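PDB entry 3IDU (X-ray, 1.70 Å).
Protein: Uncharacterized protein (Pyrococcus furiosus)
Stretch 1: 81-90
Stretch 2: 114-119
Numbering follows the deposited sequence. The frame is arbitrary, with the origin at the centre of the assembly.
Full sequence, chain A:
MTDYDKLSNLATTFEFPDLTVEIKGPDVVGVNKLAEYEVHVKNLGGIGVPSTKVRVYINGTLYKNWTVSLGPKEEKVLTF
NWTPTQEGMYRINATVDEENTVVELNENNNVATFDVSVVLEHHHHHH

Stretch 1 81-90: NWTPTQEGMY
Stretch 2, residues 114-119: FDVSVV

An antiparallel strand pair illustrates how alternation sends successive side chains to opposite faces while the backbones bond at every second pair, and residues 81-90 and 114-119 make a compact example. Strand 88-90 runs against strand 114-118 at 160° between their N-to-C directions, with the axes 4.8 Å apart at closest approach. Gly88 pairs with Val118 and Tyr90 with Val116 as hydrogen-bonded pairs, each 5.2 Å between CA atoms; Met89 and Ser117 form the non-hydrogen-bonded pair between them, CA to CA 4.7 Å. Each wide pair closes a reciprocal ring: Gly88 N to Val118 O and Val118 N to Gly88 O are both 2.9 Å, while Tyr90 N to Val116 O and Val116 N to Tyr90 O are both 2.8 Å, all nearly linear. Asp115 CA adds a CA-H...O contact to Tyr90 O at 3.4 Å.

The paired strand residues are extended (phi/psi -108/145 at Tyr90, -127/131 at Val116, -91/123 at Val118), Gly88 with a positive phi at 134/179; in the loop before it, Thr85 (-110/-22) breaks the extended run. At Gly88's angles a CB would be jammed against the preceding carbonyl O, which by itself calls for glycine. Earlier still, Trp82 (-144/121) ends a preceding strand and Pro84 (-57/146) lies in the intervening loop.

Tyr90, Val116 and Val118 project to one face. Val118, with chi1 t, is the hub: its CG2 lies 3.4 Å from Tyr90 CD2 and 3.9 Å from Trp82 CH2, and its CG1 sits 3.6 Å from Pro84 CB. These contacts bury apolar surface. Trp82 (chi1 t, chi2 43°) also meets Val116 CG1 at its ring edge, 4.0 Å from CZ3. Tyr90 (chi1 m, chi2 -97°) reaches back along its own stretch, where OH donates a weak hydrogen bond to Gln86 O at 3.0 Å.

Selenomethionine Met89 (chi1 t, chi2 p, chi3 99°) occupies the other face with Ser117, its SE 4.4 Å from Ser117 CB.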

# COMPACT_ATOMS: atom_id res chain seq x y z
N ASN A 81 -0.56 -12.21 5.08
CA ASN A 81 -0.44 -12.63 6.47
C ASN A 81 1.02 -12.57 6.88
O ASN A 81 1.91 -12.73 6.05
CB ASN A 81 -0.96 -14.06 6.65
CG ASN A 81 -2.39 -14.23 6.19
OD1 ASN A 81 -3.23 -13.34 6.37
ND2 ASN A 81 -2.69 -15.39 5.61
N TRP A 82 1.25 -12.32 8.16
CA TRP A 82 2.61 -12.24 8.68
C TRP A 82 2.69 -12.82 10.09
O TRP A 82 2.02 -12.35 11.00
CB TRP A 82 3.09 -10.79 8.68
CG TRP A 82 4.47 -10.63 9.25
CD1 TRP A 82 5.56 -11.41 9.00
CD2 TRP A 82 4.93 -9.58 10.11
NE1 TRP A 82 6.67 -10.92 9.65
CE2 TRP A 82 6.30 -9.79 10.35
CE3 TRP A 82 4.30 -8.48 10.72
CZ2 TRP A 82 7.07 -8.95 11.15
CZ3 TRP A 82 5.06 -7.64 11.52
CH2 TRP A 82 6.43 -7.88 11.73
N THR A 83 3.53 -13.84 10.24
CA THR A 83 3.73 -14.48 11.53
C THR A 83 5.15 -14.20 11.99
O THR A 83 6.08 -14.92 11.61
CB THR A 83 3.53 -16.01 11.42
OG1 THR A 83 2.27 -16.28 10.79
CG2 THR A 83 3.54 -16.64 12.81
N PRO A 84 5.35 -13.14 12.79
CA PRO A 84 6.65 -12.73 13.31
C PRO A 84 7.33 -13.85 14.10
O PRO A 84 6.65 -14.63 14.78
CB PRO A 84 6.32 -11.54 14.21
CG PRO A 84 5.11 -10.97 13.57
CD PRO A 84 4.30 -12.18 13.20
N THR A 85 8.65 -13.91 14.02
CA THR A 85 9.44 -14.92 14.72
C THR A 85 10.26 -14.31 15.85
O THR A 85 10.66 -15.00 16.79
CB THR A 85 10.42 -15.62 13.76
OG1 THR A 85 11.31 -14.65 13.20
CG2 THR A 85 9.67 -16.31 12.63
N GLN A 86 10.51 -13.01 15.76
CA GLN A 86 11.29 -12.29 16.77
C GLN A 86 10.54 -11.03 17.20
O GLN A 86 9.72 -10.50 16.45
CB GLN A 86 12.66 -11.89 16.22
CG GLN A 86 13.58 -13.06 15.87
CD GLN A 86 14.05 -13.82 17.10
OE1 GLN A 86 13.25 -14.42 17.81
NE2 GLN A 86 15.36 -13.79 17.35
N GLU A 87 10.83 -10.54 18.41
CA GLU A 87 10.18 -9.34 18.91
C GLU A 87 10.95 -8.09 18.49
O GLU A 87 12.08 -8.17 18.02
CB GLU A 87 10.07 -9.37 20.43
CG GLU A 87 11.41 -9.34 21.15
CD GLU A 87 11.27 -9.06 22.64
OE1 GLU A 87 12.30 -9.08 23.35
OE2 GLU A 87 10.13 -8.83 23.09
N GLY A 88 10.33 -6.93 18.69
CA GLY A 88 10.97 -5.67 18.33
C GLY A 88 10.05 -4.74 17.57
O GLY A 88 8.90 -5.07 17.29
N MSE A 89 10.57 -3.56 17.23
CA MSE A 89 9.81 -2.56 16.49
C MSE A 89 10.09 -2.70 15.00
O MSE A 89 11.20 -2.44 14.54
CB MSE A 89 10.19 -1.15 16.95
CG MSE A 89 9.44 -0.04 16.24
SE MSE A 89 7.54 -0.06 16.61
CE MSE A 89 7.50 1.30 17.99
N TYR A 90 9.07 -3.10 14.25
CA TYR A 90 9.20 -3.30 12.81
C TYR A 90 8.48 -2.22 12.01
O TYR A 90 7.42 -1.74 12.42
CB TYR A 90 8.65 -4.68 12.43
CG TYR A 90 9.42 -5.84 13.02
CD1 TYR A 90 10.40 -6.50 12.27
CD2 TYR A 90 9.17 -6.28 14.31
CE1 TYR A 90 11.12 -7.57 12.81
CE2 TYR A 90 9.88 -7.35 14.86
CZ TYR A 90 10.85 -7.99 14.11
OH TYR A 90 11.55 -9.05 14.64
N PHE A 114 3.99 1.96 8.05
CA PHE A 114 3.19 1.46 9.15
C PHE A 114 4.11 0.72 10.11
O PHE A 114 4.81 -0.22 9.73
CB PHE A 114 2.11 0.52 8.60
CG PHE A 114 1.02 0.20 9.59
CD1 PHE A 114 1.23 -0.73 10.60
CD2 PHE A 114 -0.21 0.84 9.51
CE1 PHE A 114 0.23 -1.03 11.52
CE2 PHE A 114 -1.22 0.55 10.43
CZ PHE A 114 -1.00 -0.38 11.44
N ASP A 115 4.11 1.16 11.37
CA ASP A 115 4.95 0.56 12.40
C ASP A 115 4.20 -0.49 13.21
O ASP A 115 3.07 -0.28 13.63
CB ASP A 115 5.49 1.67 13.30
CG ASP A 115 6.42 2.61 12.56
OD1 ASP A 115 6.30 3.85 12.70
OD2 ASP A 115 7.30 2.11 11.81
N VAL A 116 4.86 -1.63 13.43
CA VAL A 116 4.27 -2.73 14.18
C VAL A 116 5.19 -3.17 15.32
O VAL A 116 6.39 -3.39 15.11
CB VAL A 116 4.00 -3.95 13.27
CG1 VAL A 116 3.44 -5.10 14.09
CG2 VAL A 116 3.04 -3.57 12.17
N SER A 117 4.64 -3.30 16.51
CA SER A 117 5.42 -3.72 17.66
C SER A 117 5.17 -5.19 17.99
O SER A 117 4.08 -5.56 18.43
CB SER A 117 5.08 -2.86 18.88
OG SER A 117 5.88 -3.23 19.99
N VAL A 118 6.18 -6.03 17.75
CA VAL A 118 6.08 -7.46 18.02
C VAL A 118 6.57 -7.74 19.44
O VAL A 118 7.69 -7.40 19.79
CB VAL A 118 6.92 -8.29 17.03
CG1 VAL A 118 6.78 -9.77 17.34
CG2 VAL A 118 6.49 -8.00 15.61
N VAL A 119 5.71 -8.35 20.25
CA VAL A 119 6.06 -8.66 21.63
C VAL A 119 5.88 -10.14 21.94
O VAL A 119 4.80 -10.70 21.75
CB VAL A 119 5.19 -7.84 22.61
CG1 VAL A 119 5.70 -8.03 24.03
CG2 VAL A 119 5.22 -6.37 22.21